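Bifunctional GH43-CE protein (Bacteroides eggerthii, PDB 6MLY) probably hydrolyses xylan-type polysaccharides as a family 43 glycosidase, and joins that module to a carbohydrate esterase domain in one chain. Local coordinates at residues A[315-318]-A[319-323]; A[338-341]-A[342-345]. All blocks are in the same frame, centred on the assembly; numbering follows the deposited sequence.

Interaction 1 (A[315-318]-A[319-323]); sequences ASDD and FNRKK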
loop_
_atom_site.group_PDB
_atom_site.type_symbol
_atom_site.label_atom_id
_atom_site.label_comp_id
_atom_site.label_asym_id
_atom_site.label_seq_id
_atom_site.Cartn_x
_atom_site.Cartn_y
_atom_site.Cartn_z
ATOM N N ALA A 315 -1.344 11.995 14.629
ATOM C CA ALA A 315 -1.100 13.427 14.496
ATOM C C ALA A 315 0.252 13.673 13.814
ATOM O O ALA A 315 1.154 12.834 13.897
ATOM C CB ALA A 315 -1.165 14.079 15.851
ATOM N N SER A 316 0.366 14.821 13.129
ATOM C CA SER A 316 1.639 15.324 12.592
ATOM C C SER A 316 2.538 15.743 13.759
ATOM O O SER A 316 2.027 16.032 14.844
ATOM C CB SER A 316 1.421 16.484 11.646
ATOM O OG SER A 316 0.596 16.109 10.553
ATOM N N ASP A 317 3.857 15.773 13.529
ATOM C CA ASP A 317 4.828 16.199 14.538
ATOM C C ASP A 317 5.938 17.008 13.868
ATOM O O ASP A 317 6.661 16.489 13.027
ATOM C CB ASP A 317 5.428 15.006 15.292
ATOM C CG ASP A 317 5.906 15.322 16.705
ATOM O OD1 ASP A 317 6.002 16.521 17.052
ATOM O OD2 ASP A 317 6.171 14.364 17.457
ATOM N N ASP A 318 6.068 18.275 14.276
ATOM C CA ASP A 318 7.095 19.184 13.766
ATOM C C ASP A 318 8.420 18.947 14.507
ATOM O O ASP A 318 9.441 19.559 14.168
ATOM C CB ASP A 318 6.635 20.645 13.868
ATOM C CG ASP A 318 6.376 21.148 15.282
ATOM O OD1 ASP A 318 6.388 20.325 16.215
ATOM O OD2 ASP A 318 6.162 22.366 15.439
ATOM N N PHE A 319 8.384 18.073 15.523
ATOM C CA PHE A 319 9.525 17.703 16.371
ATOM C C PHE A 319 10.099 18.948 17.063
ATOM O O PHE A 319 11.301 19.029 17.331
ATOM C CB PHE A 319 10.551 16.898 15.568
ATOM C CG PHE A 319 10.068 15.524 15.173
ATOM C CD1 PHE A 319 9.731 14.587 16.138
ATOM C CD2 PHE A 319 9.941 15.165 13.841
ATOM C CE1 PHE A 319 9.279 13.326 15.779
ATOM C CE2 PHE A 319 9.492 13.902 13.482
ATOM C CZ PHE A 319 9.165 12.985 14.451
ATOM N N ASN A 320 9.200 19.891 17.378
ATOM C CA ASN A 320 9.473 21.075 18.181
ATOM C C ASN A 320 8.776 20.910 19.526
ATOM O O ASN A 320 7.598 20.556 19.562
ATOM C CB ASN A 320 8.933 22.361 17.550
ATOM C CG ASN A 320 10.000 23.259 16.970
ATOM O OD1 ASN A 320 11.061 23.446 17.566
ATOM N ND2 ASN A 320 9.698 23.848 15.829
ATOM N N ARG A 321 9.506 21.213 20.602
ATOM C CA ARG A 321 9.043 21.010 21.951
ATOM C C ARG A 321 9.231 22.310 22.739
ATOM O O ARG A 321 10.312 22.898 22.718
ATOM C CB ARG A 321 9.797 19.834 22.582
ATOM C CG ARG A 321 9.618 18.508 21.852
ATOM C CD ARG A 321 8.171 18.046 21.765
ATOM N NE ARG A 321 8.042 16.720 21.169
ATOM C CZ ARG A 321 7.774 16.473 19.887
ATOM N NH1 ARG A 321 7.512 17.466 19.052
ATOM N NH2 ARG A 321 7.775 15.229 19.442
ATOM N N LYS A 322 8.148 22.748 23.399
ATOM C CA LYS A 322 8.162 23.813 24.406
ATOM C C LYS A 322 8.751 23.249 25.708
ATOM O O LYS A 322 9.107 22.072 25.775
ATOM C CB LYS A 322 6.742 24.353 24.628
ATOM C CG LYS A 322 5.788 23.410 25.361
ATOM C CD LYS A 322 5.063 24.033 26.548
ATOM C CE LYS A 322 4.375 23.005 27.426
ATOM N NZ LYS A 322 4.036 23.546 28.765
ATOM N N LYS A 323 8.818 24.092 26.744
ATOM C CA LYS A 323 9.385 23.724 28.047
ATOM C C LYS A 323 8.482 22.706 28.757
ATOM O O LYS A 323 7.312 22.986 29.035
ATOM C CB LYS A 323 9.562 24.977 28.911
ATOM C CG LYS A 323 10.331 24.778 30.212
ATOM C CD LYS A 323 11.732 24.226 30.013
ATOM C CE LYS A 323 12.807 25.073 30.659
ATOM N NZ LYS A 323 13.010 26.349 29.932
#

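Interaction 2 (A[338-341]-A[342-345]); sequences PDNA and LWSL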
loop_
_atom_site.group_PDB
_atom_site.type_symbol
_atom_site.label_atom_id
_atom_site.label_comp_id
_atom_site.label_asym_id
_atom_site.label_seq_id
_atom_site.Cartn_x
_atom_site.Cartn_y
_atom_site.Cartn_z
ATOM N N PRO A 338 12.443 0.292 22.576
ATOM C CA PRO A 338 13.389 1.229 21.977
ATOM C C PRO A 338 14.738 1.196 22.707
ATOM O O PRO A 338 14.779 0.864 23.890
ATOM C CB PRO A 338 12.709 2.595 22.159
ATOM C CG PRO A 338 11.839 2.416 23.380
ATOM C CD PRO A 338 11.372 0.977 23.319
ATOM N N ASP A 339 15.815 1.517 21.983
ATOM C CA ASP A 339 17.093 1.863 22.585
ATOM C C ASP A 339 17.111 3.387 22.756
ATOM O O ASP A 339 17.361 4.117 21.807
ATOM C CB ASP A 339 18.256 1.324 21.748
ATOM C CG ASP A 339 19.631 1.534 22.360
ATOM O OD1 ASP A 339 19.715 2.219 23.398
ATOM O OD2 ASP A 339 20.614 1.014 21.784
ATOM N N ASN A 340 16.830 3.849 23.981
ATOM C CA ASN A 340 16.565 5.262 24.269
ATOM C C ASN A 340 17.863 6.083 24.240
ATOM O O ASN A 340 17.809 7.311 24.311
ATOM C CB ASN A 340 15.824 5.437 25.599
ATOM C CG ASN A 340 14.395 4.937 25.555
ATOM O OD1 ASN A 340 13.724 5.050 24.534
ATOM N ND2 ASN A 340 13.911 4.394 26.664
ATOM N N ALA A 341 19.014 5.408 24.128
ATOM C CA ALA A 341 20.314 6.067 23.957
ATOM C C ALA A 341 20.442 6.674 22.555
ATOM O O ALA A 341 21.075 7.709 22.403
ATOM C CB ALA A 341 21.430 5.084 24.214
ATOM N N LEU A 342 19.820 6.033 21.554
ATOM C CA LEU A 342 20.157 6.231 20.132
ATOM C C LEU A 342 19.162 7.144 19.398
ATOM O O LEU A 342 19.313 7.346 18.206
ATOM C CB LEU A 342 20.220 4.858 19.459
ATOM C CG LEU A 342 21.387 3.971 19.892
ATOM C CD1 LEU A 342 21.223 2.565 19.340
ATOM C CD2 LEU A 342 22.720 4.562 19.456
ATOM N N TRP A 343 18.150 7.680 20.085
ATOM C CA TRP A 343 17.328 8.757 19.517
ATOM C C TRP A 343 17.417 9.984 20.425
ATOM O O TRP A 343 17.815 9.873 21.580
ATOM C CB TRP A 343 15.875 8.317 19.282
ATOM C CG TRP A 343 15.069 8.044 20.517
ATOM C CD1 TRP A 343 14.997 6.866 21.203
ATOM C CD2 TRP A 343 14.174 8.950 21.189
ATOM N NE1 TRP A 343 14.140 6.982 22.263
ATOM C CE2 TRP A 343 13.623 8.250 22.288
ATOM C CE3 TRP A 343 13.794 10.283 20.985
ATOM C CZ2 TRP A 343 12.712 8.833 23.170
ATOM C CZ3 TRP A 343 12.895 10.859 21.859
ATOM C CH2 TRP A 343 12.363 10.144 22.938
ATOM N N SER A 344 17.067 11.150 19.876
ATOM C CA SER A 344 17.164 12.406 20.606
ATOM C C SER A 344 16.365 13.503 19.895
ATOM O O SER A 344 16.148 13.433 18.689
ATOM C CB SER A 344 18.602 12.810 20.780
ATOM O OG SER A 344 18.692 14.049 21.466
ATOM N N LEU A 345 15.933 14.504 20.673
ATOM C CA LEU A 345 15.259 15.699 20.156
ATOM C C LEU A 345 16.018 16.978 20.539
ATOM O O LEU A 345 15.576 18.062 20.184
ATOM C CB LEU A 345 13.830 15.754 20.706
ATOM C CG LEU A 345 12.850 14.748 20.109
ATOM C CD1 LEU A 345 11.557 14.722 20.906
ATOM C CD2 LEU A 345 12.564 15.059 18.648
HETATM O O HOH W 1 20.131 10.495 23.243
#

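Interaction 1 (A[315-318]-A[319-323])
Asp317 and Arg321, four residues apart round a loop, meet in an end-on, two-pronged salt bridge. NH1 of Arg321 reaches OD1 of Asp317 at 2.7 Å, and NH2 of Arg321 reaches OD2 of Asp317, also at 2.7 Å. The carboxylate and guanidinium planes lie only 7° apart, and each oxygen is met on its syn side, yet each bond leaves both planes by a modest tilt, so the two groups are nearly parallel but slightly stepped. Arg321 gets there by bending at chi2 (-59°), which folds the guanidinium back along the chain; NH1 also donates to O of Asn320, 3.1 Å away and within the guanidinium plane, which helps fix the rotation of the group.

Backbone N-H groups add a second set of bonds. OD1 of Asp317 accepts from N of Phe319 at 3.2 Å, from above the carboxylate plane, and so carries two donors. One residue on, OD1 of Asp318 takes N of Asn320 at 3.1 Å, again from above its carboxylate. In Asp318 a chi1 of 62° swings the carboxylate forward over the next two peptides. Each aspartate thus bonds the N-H two residues ahead, as in an Asx turn.

The apolar element is a CH-pi contact: CB of Asp317 sits over the centre of the Phe319 ring, 4.3 Å from the centroid.

This loop follows strand 275-282 and leads to strand 333-335 in the concanavalin A-like domain. Trp332 donates its NE1 to OD2 of Asp317 and packs on Phe319, while Pro329 touches both Asp317 and Arg321. The backbone of Asp317 also hydrogen-bonds that of Phe508, on strand 502-511.

Interaction 2 (A[338-341]-A[342-345])
Asp339 and Leu342 are the two ends of a type I beta turn, closed by the bond from N of Leu342 to O of Asp339 (3.1 Å). The Asp339 side chain also lies against Leu342, OD2 approaching CD1, and its OD1 takes a weak bond from N of Ala341 inside the turn. Asn340 comes next and supplies the polar contact with an aromatic ring: its OD1 accepts from NE1 of Trp343 at 3.0 Å. The bond is nearly straight, 167°, and OD1 lies at the indole edge, close to the ring plane, while the amide stands steeply to it, at 78°. With chi1 at 68° the Trp343 ring is tucked back over its own backbone, which brings the indole alongside Asn340, both side chains pointing the same way.

The turn leads into the short, weakly bonded strand 343-344, an outermost strand of one antiparallel sheet in the concanavalin A-like domain, paired with strand 352-355; there Trp343 packs on Leu354 and its ring meets that of Trp334. At Ala341, the carbonyl O receives a water 3.1 Å away, and the same water donates to O of Trp343, 2.9 Å away, bridging two carbonyls on the exit from the turn.

In the fold
From the N terminus, the chain leaves strand 275-282 and first closes interaction 1, a tight local loop within 315-323; it then passes strand 333-335 and closes interaction 2, the turn within 338-345 that leads into the weakly bonded strand 343-344. The two are in series, neither nested nor crossed, with centres about 16 Å apart. They nevertheless touch: CD1 of Phe319 packs on CD2 of Leu345 at 3.8 Å, and CD1 of Leu345 also nears the arginine of 319-323. Residues 315-318 tie to strands 370-373 and 502-511, and 342-345 to strand 352-355; the Phe319-Leu345 contact sets the loop 319-323 against the residue that follows outermost strand 343-344.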